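Local coordinates for protein CTD kinase subunit gamma (Schizosaccharomyces pombe, PDB 5CE7) that probably helps activate the kinase that phosphorylates the C-terminal repeat domain of RNA polymerase II, and contains a noncanonical CTD-interacting domain, the part described here, at residues Phe30-Leu35 against Cys68-Lys73; Glu5-Phe10 against Tyr42-Glu47. All blocks are in the same frame, centred on the assembly; numbering follows the deposited sequence.

Overall arrangement
Both contacts lie among the first four helices of an all-helical right-handed superhelix, and neither has a hydrogen bond across it. Contact 1 joins the end of helix 25-33 to the end of helix 54-73. It is small and partly buried, and one isoleucine bears on a selenomethionine and a cysteine. Contact 2 sets helix 3-14 beside helix 38-51. It is more deeply buried and larger, an aromatic edge meeting cysteine and isoleucine, with an arginine at its margin. No helix is common to both, but they touch: Phe-30 and Ala-31 of contact 1 pack on Phe-10 of contact 2, so helix 25-33 connects the two clusters.

Contact 1 of 2, residues Phe30-Leu35 against Cys68-Lys73; sequences FAIKHL and CEMCLK
Ile-32 and Cys-71 mark the closest backbone approach, their CA atoms 7.1 Å apart where the last turn of helix 25-33 faces the C-terminal end of helix 54-73. One side chain does most of the work. Ile-32 points toward the other helix, and with chi2 at 161° its CG1 branch is stretched out, which carries the terminal CD1 to the backbone of helix 54-73. There CD1 lies 3.8 Å from Met-70 CB and at the same distance from the backbone N of Cys-71. Met-70, present as selenomethionine, crosses Ile-32 obliquely; its chain bends at chi3 (33°), which brings CE back to 3.9 Å from Ile-32 CD1. Lower on the same branch, Ile-32 CG1 rests 4.1 Å from Cys-71 SG, and CD1 is 4.2 Å from that sulfur, so the methyl has both selenomethionine and thiol as neighbours. Met-70 also packs on Ile-25, Ala-28 and Gln-29 of helix 25-33, and Cys-71 on Leu-81 of helix 80-86. Where helix 25-33 ends, His-34 folds back: its ND1 sits over the centre of the Phe-30 ring and donates to Phe-30 O at 3.2 Å, an oxygen that also accepts a bond from His-34 N. Tyr-80 OH bonds Ala-31 O and ties the same helix to helix 80-86. No hydrogen bond crosses between the segments; isoleucine, selenomethionine and a thiol meet, which implies an interface resting on shape and burial.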
ATOM      1  N   PHE A  30      12.372   4.893  -5.917  1.00 17.21           N
ATOM      2  CA  PHE A  30      12.919   3.737  -6.633  1.00 15.30           C
ATOM      3  C   PHE A  30      11.858   3.051  -7.492  1.00 15.25           C
ATOM      4  O   PHE A  30      12.100   2.749  -8.658  1.00 16.68           O
ATOM      5  CB  PHE A  30      13.506   2.716  -5.651  1.00 17.27           C
ATOM      6  CG  PHE A  30      14.190   1.553  -6.323  1.00 20.83           C
ATOM      7  CD1 PHE A  30      15.536   1.617  -6.648  1.00 21.62           C
ATOM      8  CD2 PHE A  30      13.484   0.395  -6.624  1.00 16.16           C
ATOM      9  CE1 PHE A  30      16.172   0.540  -7.270  1.00 17.66           C
ATOM     10  CE2 PHE A  30      14.107  -0.678  -7.248  1.00 16.59           C
ATOM     11  CZ  PHE A  30      15.452  -0.603  -7.567  1.00 21.37           C
ATOM     12  N   ALA A  31      10.696   2.781  -6.904  1.00 14.45           N
ATOM     13  CA  ALA A  31       9.616   2.109  -7.613  1.00 13.73           C
ATOM     14  C   ALA A  31       9.213   2.877  -8.860  1.00 16.25           C
ATOM     15  O   ALA A  31       8.865   2.275  -9.882  1.00 14.72           O
ATOM     16  CB  ALA A  31       8.398   1.912  -6.694  1.00 14.30           C
ATOM     17  N   ILE A  32       9.268   4.204  -8.766  1.00 14.44           N
ATOM     18  CA  ILE A  32       8.841   5.087  -9.852  1.00 17.81           C
ATOM     19  C   ILE A  32       9.937   5.219 -10.894  1.00 19.47           C
ATOM     20  O   ILE A  32       9.672   5.211 -12.098  1.00 18.78           O
ATOM     21  CB  ILE A  32       8.436   6.489  -9.316  1.00 17.34           C
ATOM     22  CG1 ILE A  32       7.097   6.395  -8.576  1.00 17.76           C
ATOM     23  CG2 ILE A  32       8.358   7.500 -10.453  1.00 20.30           C
ATOM     24  CD1 ILE A  32       6.810   7.547  -7.651  1.00 19.49           C
ATOM     25  N   LYS A  33      11.172   5.321 -10.426  1.00 21.03           N
ATOM     26  CA  LYS A  33      12.326   5.376 -11.322  1.00 23.47           C
ATOM     27  C   LYS A  33      12.387   4.133 -12.203  1.00 22.96           C
ATOM     28  O   LYS A  33      12.868   4.181 -13.338  1.00 23.17           O
ATOM     29  CB  LYS A  33      13.602   5.513 -10.503  1.00 28.04           C
ATOM     30  CG  LYS A  33      14.907   5.348 -11.281  1.00 39.09           C
ATOM     31  CD  LYS A  33      15.159   6.497 -12.251  1.00 47.25           C
ATOM     32  CE  LYS A  33      16.479   6.291 -13.005  1.00 51.92           C
ATOM     33  NZ  LYS A  33      16.704   7.290 -14.094  1.00 51.11           N
ATOM     34  N   HIS A  34      11.882   3.021 -11.678  1.00 21.30           N
ATOM     35  CA  HIS A  34      11.913   1.748 -12.389  1.00 20.31           C
ATOM     36  C   HIS A  34      10.518   1.245 -12.679  1.00 18.89           C
ATOM     37  O   HIS A  34      10.203   0.077 -12.451  1.00 16.57           O
ATOM     38  CB  HIS A  34      12.702   0.732 -11.571  1.00 20.09           C
ATOM     39  CG  HIS A  34      14.134   1.117 -11.401  1.00 24.25           C
ATOM     40  ND1 HIS A  34      14.622   1.685 -10.241  1.00 27.80           N
ATOM     41  CD2 HIS A  34      15.172   1.076 -12.267  1.00 20.58           C
ATOM     42  CE1 HIS A  34      15.906   1.951 -10.394  1.00 23.86           C
ATOM     43  NE2 HIS A  34      16.265   1.594 -11.615  1.00 25.85           N
ATOM     44  N   LEU A  35       9.685   2.144 -13.181  1.00 20.11           N
ATOM     45  CA  LEU A  35       8.306   1.839 -13.535  1.00 22.64           C
ATOM     46  C   LEU A  35       8.224   0.645 -14.475  1.00 21.37           C
ATOM     47  O   LEU A  35       7.207  -0.059 -14.506  1.00 19.12           O
ATOM     48  CB  LEU A  35       7.671   3.046 -14.222  1.00 23.99           C
ATOM     49  CG  LEU A  35       6.519   3.788 -13.569  1.00 33.01           C
ATOM     50  CD1 LEU A  35       5.928   4.760 -14.594  1.00 31.84           C
ATOM     51  CD2 LEU A  35       5.451   2.838 -13.044  1.00 34.10           C
ATOM     52  N   CYS A  68       1.396   6.175  -3.980  1.00 10.55           N
ATOM     53  CA  CYS A  68       0.348   6.806  -4.777  1.00 13.89           C
ATOM     54  C   CYS A  68       0.518   8.336  -4.859  1.00 15.06           C
ATOM     55  O   CYS A  68       0.418   8.910  -5.936  1.00 16.97           O
ATOM     56  CB  CYS A  68      -1.053   6.431  -4.256  1.00 14.67           C
ATOM     57  SG  CYS A  68      -1.499   4.687  -4.515  1.00 17.81           S
ATOM     58  N   GLU A  69       0.762   8.991  -3.728  1.00 13.97           N
ATOM     59  CA  GLU A  69       0.959  10.446  -3.726  1.00 15.60           C
ATOM     60  C   GLU A  69       2.105  10.842  -4.646  1.00 15.81           C
ATOM     61  O   GLU A  69       1.996  11.773  -5.435  1.00 18.77           O
ATOM     62  CB  GLU A  69       1.234  10.964  -2.313  1.00 20.94           C
ATOM     63  CG  GLU A  69       0.060  10.784  -1.365  1.00 27.46           C
ATOM     64  CD  GLU A  69       0.363  11.224   0.064  1.00 36.80           C
ATOM     65  OE1 GLU A  69       1.545  11.222   0.461  1.00 36.58           O
ATOM     66  OE2 GLU A  69      -0.590  11.581   0.789  1.00 40.61           O
HETATM   67  N   MSE A  70       3.208  10.117  -4.555  1.00 15.40           N
HETATM   68  CA  MSE A  70       4.355  10.431  -5.383  1.00 16.98           C
HETATM   69  C   MSE A  70       4.114  10.108  -6.849  1.00 14.90           C
HETATM   70  O   MSE A  70       4.574  10.832  -7.721  1.00 17.51           O
HETATM   71  CB  MSE A  70       5.602   9.757  -4.832  1.00 17.38           C
HETATM   72  CG  MSE A  70       6.013  10.366  -3.490  1.00 28.23           C
HETATM   73 SE   MSE A  70       7.713   9.675  -2.885  1.00 63.52          SE
HETATM   74  CE  MSE A  70       8.543   9.446  -4.682  1.00 14.91           C
ATOM     75  N   CYS A  71       3.375   9.039  -7.124  1.00 12.48           N
ATOM     76  CA  CYS A  71       2.969   8.759  -8.502  1.00 15.54           C
ATOM     77  C   CYS A  71       2.203   9.953  -9.078  1.00 18.09           C
ATOM     78  O   CYS A  71       2.472  10.395 -10.194  1.00 18.22           O
ATOM     79  CB  CYS A  71       2.119   7.483  -8.587  1.00 12.94           C
ATOM     80  SG  CYS A  71       3.061   5.948  -8.457  1.00 16.71           S
ATOM     81  N   LEU A  72       1.259  10.489  -8.306  1.00 14.22           N
ATOM     82  CA  LEU A  72       0.462  11.616  -8.772  1.00 18.28           C
ATOM     83  C   LEU A  72       1.324  12.870  -8.956  1.00 19.88           C
ATOM     84  O   LEU A  72       1.115  13.654  -9.885  1.00 19.36           O
ATOM     85  CB  LEU A  72      -0.694  11.904  -7.802  1.00 18.10           C
ATOM     86  CG  LEU A  72      -1.757  10.820  -7.632  1.00 23.88           C
ATOM     87  CD1 LEU A  72      -2.680  11.203  -6.483  1.00 28.36           C
ATOM     88  CD2 LEU A  72      -2.553  10.639  -8.929  1.00 24.63           C
ATOM     89  N   LYS A  73       2.295  13.062  -8.076  1.00 17.66           N
ATOM     90  CA  LYS A  73       3.193  14.204  -8.215  1.00 20.73           C
ATOM     91  C   LYS A  73       4.085  14.077  -9.453  1.00 16.98           C
ATOM     92  O   LYS A  73       4.609  15.081  -9.972  1.00 19.57           O
ATOM     93  CB  LYS A  73       4.024  14.400  -6.940  1.00 22.44           C
ATOM     94  CG  LYS A  73       3.218  15.017  -5.788  1.00 26.28           C
ATOM     95  CD  LYS A  73       3.927  14.876  -4.446  1.00 32.12           C
ATOM     96  CE  LYS A  73       5.434  14.902  -4.574  1.00 38.20           C
ATOM     97  NZ  LYS A  73       5.987  16.288  -4.547  1.00 44.19           N
TER

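Contact 2 of 2, residues Glu5-Phe10 against Tyr42-Glu47; sequences EGRMTF and YSCIWE
Tyr-42 OH is gripped twice: Trp-46 NE1, one turn further along the same helix, donates to it at 3.1 Å nearly in the plane of the indole, and Asp-87 OD2 supplies a second hydrogen bond. These bonds lie on the side of helix 38-51 that packs on helices 80-86 and 88-95; Cys-44 and Ile-45 meet helix 3-14, as neighbouring helices of the right-handed superhelix that forms this CTD-interacting domain. The axes of the two short segments run 10.1 Å apart at 40° to each other. Phe-10 holds its CG anti to the backbone N (chi1 -171°), which carries the ring across to helix 38-51, where the ring edge does the touching. Cys-44 CB and Ile-45 CG1 both lie at that edge, near the ring plane: CB is 3.6 Å from Phe-10 CD2, and CG1 3.9 Å from Phe-10 CE2. Cys-44 SG stands at the edge too, 5.5 Å from the centroid of the Phe-10 ring, a sulfur-aromatic contact. Helix 54-73, through Phe-63, and helix 25-33, through Phe-30 and Ala-31, pack on the same ring. With an alanine at Phe-10, Cys-44 CB and Ile-45 CG1 would probably lose their aromatic neighbour, leaving a gap where four helices converge. At the margin, Arg-7 NH1 makes a salt bridge with Asp-40 OD2. The arginine's aliphatic stem runs past the thiol, Cys-44 SG lying 3.8 Å from Arg-7 CG.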
ATOM      1  N   GLU A   5      17.811  -7.577 -10.078  1.00 13.53           N
ATOM      2  CA  GLU A   5      18.426  -6.518  -9.281  1.00 17.64           C
ATOM      3  C   GLU A   5      17.366  -5.541  -8.753  1.00 15.65           C
ATOM      4  O   GLU A   5      17.446  -5.065  -7.613  1.00 14.33           O
ATOM      5  CB  GLU A   5      19.482  -5.751 -10.087  1.00 19.12           C
ATOM      6  CG  GLU A   5      20.243  -4.741  -9.213  1.00 23.29           C
ATOM      7  CD  GLU A   5      21.264  -3.893  -9.969  1.00 30.91           C
ATOM      8  OE1 GLU A   5      21.811  -2.945  -9.361  1.00 33.17           O
ATOM      9  OE2 GLU A   5      21.521  -4.161 -11.161  1.00 35.41           O
ATOM     10  N   GLY A   6      16.375  -5.250  -9.585  1.00 14.57           N
ATOM     11  CA  GLY A   6      15.266  -4.401  -9.183  1.00 15.67           C
ATOM     12  C   GLY A   6      14.545  -4.932  -7.952  1.00 16.35           C
ATOM     13  O   GLY A   6      14.324  -4.201  -6.983  1.00 15.05           O
ATOM     14  N   ARG A   7      14.167  -6.209  -7.993  1.00 12.06           N
ATOM     15  CA  ARG A   7      13.483  -6.854  -6.881  1.00 13.65           C
ATOM     16  C   ARG A   7      14.366  -6.884  -5.632  1.00 14.58           C
ATOM     17  O   ARG A   7      13.906  -6.570  -4.540  1.00 11.66           O
ATOM     18  CB  ARG A   7      13.057  -8.291  -7.255  1.00 12.80           C
ATOM     19  CG  ARG A   7      11.968  -8.373  -8.330  1.00 11.73           C
ATOM     20  CD  ARG A   7      11.393  -9.786  -8.480  1.00 13.37           C
ATOM     21  NE  ARG A   7      12.391 -10.767  -8.899  1.00 17.55           N
ATOM     22  CZ  ARG A   7      12.700 -11.034 -10.165  1.00 20.90           C
ATOM     23  NH1 ARG A   7      12.064 -10.421 -11.151  1.00 20.48           N
ATOM     24  NH2 ARG A   7      13.632 -11.937 -10.445  1.00 20.12           N
HETATM   25  N   MSE A   8      15.629  -7.273  -5.793  1.00 12.63           N
HETATM   26  CA  MSE A   8      16.557  -7.379  -4.661  1.00 13.08           C
HETATM   27  C   MSE A   8      16.731  -6.043  -3.926  1.00 12.65           C
HETATM   28  O   MSE A   8      16.600  -5.962  -2.694  1.00 12.14           O
HETATM   29  CB  MSE A   8      17.934  -7.880  -5.127  1.00 15.44           C
HETATM   30  CG  MSE A   8      18.902  -8.099  -3.962  1.00 21.04           C
HETATM   31 SE   MSE A   8      18.231  -9.446  -2.703  1.00 34.40          SE
HETATM   32  CE  MSE A   8      18.463 -10.976  -3.871  1.00  9.05           C
ATOM     33  N   THR A   9      17.038  -5.006  -4.691  1.00 11.69           N
ATOM     34  CA  THR A   9      17.188  -3.662  -4.148  1.00 12.49           C
ATOM     35  C   THR A   9      15.891  -3.148  -3.523  1.00 17.24           C
ATOM     36  O   THR A   9      15.897  -2.595  -2.413  1.00 14.84           O
ATOM     37  CB  THR A   9      17.681  -2.685  -5.228  1.00 15.46           C
ATOM     38  OG1 THR A   9      18.917  -3.167  -5.766  1.00 17.92           O
ATOM     39  CG2 THR A   9      17.912  -1.289  -4.632  1.00 16.21           C
ATOM     40  N   PHE A  10      14.775  -3.327  -4.226  1.00 16.97           N
ATOM     41  CA  PHE A  10      13.488  -2.853  -3.714  1.00 19.92           C
ATOM     42  C   PHE A  10      13.120  -3.533  -2.394  1.00 18.05           C
ATOM     43  O   PHE A  10      12.661  -2.876  -1.458  1.00 17.87           O
ATOM     44  CB  PHE A  10      12.382  -3.019  -4.767  1.00 16.01           C
ATOM     45  CG  PHE A  10      11.071  -2.373  -4.398  1.00 14.91           C
ATOM     46  CD1 PHE A  10      10.992  -0.998  -4.164  1.00 15.48           C
ATOM     47  CD2 PHE A  10       9.904  -3.130  -4.322  1.00 14.23           C
ATOM     48  CE1 PHE A  10       9.777  -0.397  -3.844  1.00 16.58           C
ATOM     49  CE2 PHE A  10       8.687  -2.530  -4.000  1.00 16.15           C
ATOM     50  CZ  PHE A  10       8.622  -1.170  -3.765  1.00 14.25           C
ATOM     51  N   TYR A  42       5.524  -4.502  -7.661  1.00 15.08           N
ATOM     52  CA  TYR A  42       4.226  -4.631  -7.009  1.00 14.71           C
ATOM     53  C   TYR A  42       4.102  -5.998  -6.314  1.00 15.70           C
ATOM     54  O   TYR A  42       3.495  -6.118  -5.242  1.00 12.61           O
ATOM     55  CB  TYR A  42       3.084  -4.404  -8.011  1.00 16.33           C
ATOM     56  CG  TYR A  42       1.721  -4.381  -7.366  1.00 19.48           C
ATOM     57  CD1 TYR A  42       1.354  -3.345  -6.508  1.00 17.01           C
ATOM     58  CD2 TYR A  42       0.804  -5.407  -7.589  1.00 18.89           C
ATOM     59  CE1 TYR A  42       0.109  -3.329  -5.896  1.00 14.24           C
ATOM     60  CE2 TYR A  42      -0.443  -5.392  -6.984  1.00 18.63           C
ATOM     61  CZ  TYR A  42      -0.777  -4.351  -6.144  1.00 14.54           C
ATOM     62  OH  TYR A  42      -2.004  -4.343  -5.541  1.00 16.44           O
ATOM     63  N   SER A  43       4.692  -7.032  -6.911  1.00 12.06           N
ATOM     64  CA  SER A  43       4.683  -8.347  -6.295  1.00 10.91           C
ATOM     65  C   SER A  43       5.584  -8.391  -5.070  1.00 10.50           C
ATOM     66  O   SER A  43       5.344  -9.165  -4.145  1.00 13.49           O
ATOM     67  CB  SER A  43       5.087  -9.443  -7.297  1.00 16.89           C
ATOM     68  OG  SER A  43       4.049  -9.667  -8.224  1.00 21.13           O
ATOM     69  N   CYS A  44       6.627  -7.568  -5.065  1.00 11.77           N
ATOM     70  CA  CYS A  44       7.485  -7.454  -3.884  1.00 14.48           C
ATOM     71  C   CYS A  44       6.678  -6.906  -2.701  1.00 14.56           C
ATOM     72  O   CYS A  44       6.860  -7.337  -1.559  1.00 11.81           O
ATOM     73  CB  CYS A  44       8.664  -6.515  -4.157  1.00 12.00           C
ATOM     74  SG  CYS A  44       9.924  -7.114  -5.324  1.00 14.40           S
ATOM     75  N   ILE A  45       5.804  -5.943  -2.985  1.00 14.50           N
ATOM     76  CA  ILE A  45       4.935  -5.350  -1.960  1.00 12.19           C
ATOM     77  C   ILE A  45       4.033  -6.411  -1.340  1.00 12.36           C
ATOM     78  O   ILE A  45       3.966  -6.538  -0.114  1.00 11.72           O
ATOM     79  CB  ILE A  45       4.073  -4.182  -2.522  1.00 15.63           C
ATOM     80  CG1 ILE A  45       4.977  -3.048  -3.037  1.00 13.64           C
ATOM     81  CG2 ILE A  45       3.105  -3.670  -1.432  1.00 18.65           C
ATOM     82  CD1 ILE A  45       4.239  -1.943  -3.807  1.00 14.74           C
ATOM     83  N   TRP A  46       3.364  -7.197  -2.181  1.00  9.58           N
ATOM     84  CA  TRP A  46       2.518  -8.290  -1.678  1.00 14.96           C
ATOM     85  C   TRP A  46       3.292  -9.420  -0.993  1.00 17.13           C
ATOM     86  O   TRP A  46       2.786 -10.041  -0.050  1.00 17.40           O
ATOM     87  CB  TRP A  46       1.582  -8.830  -2.771  1.00 16.24           C
ATOM     88  CG  TRP A  46       0.324  -8.009  -2.844  1.00 16.35           C
ATOM     89  CD1 TRP A  46       0.049  -7.001  -3.715  1.00 17.58           C
ATOM     90  CD2 TRP A  46      -0.800  -8.091  -1.953  1.00 17.71           C
ATOM     91  NE1 TRP A  46      -1.187  -6.452  -3.432  1.00 19.45           N
ATOM     92  CE2 TRP A  46      -1.729  -7.112  -2.364  1.00 20.61           C
ATOM     93  CE3 TRP A  46      -1.106  -8.901  -0.857  1.00 20.32           C
ATOM     94  CZ2 TRP A  46      -2.959  -6.927  -1.709  1.00 20.77           C
ATOM     95  CZ3 TRP A  46      -2.328  -8.711  -0.205  1.00 25.00           C
ATOM     96  CH2 TRP A  46      -3.240  -7.733  -0.640  1.00 22.32           C
ATOM     97  N   GLU A  47       4.512  -9.684  -1.454  1.00 12.84           N
ATOM     98  CA  GLU A  47       5.370 -10.664  -0.786  1.00 12.62           C
ATOM     99  C   GLU A  47       5.640 -10.240   0.663  1.00 13.58           C
ATOM    100  O   GLU A  47       5.632 -11.064   1.582  1.00 17.91           O
ATOM    101  CB  GLU A  47       6.699 -10.809  -1.535  1.00 15.24           C
ATOM    102  CG  GLU A  47       7.629 -11.877  -0.969  1.00 18.93           C
ATOM    103  CD  GLU A  47       8.948 -11.972  -1.744  1.00 16.80           C
ATOM    104  OE1 GLU A  47       9.182 -11.106  -2.605  1.00 12.74           O
ATOM    105  OE2 GLU A  47       9.743 -12.903  -1.471  1.00 17.15           O
TER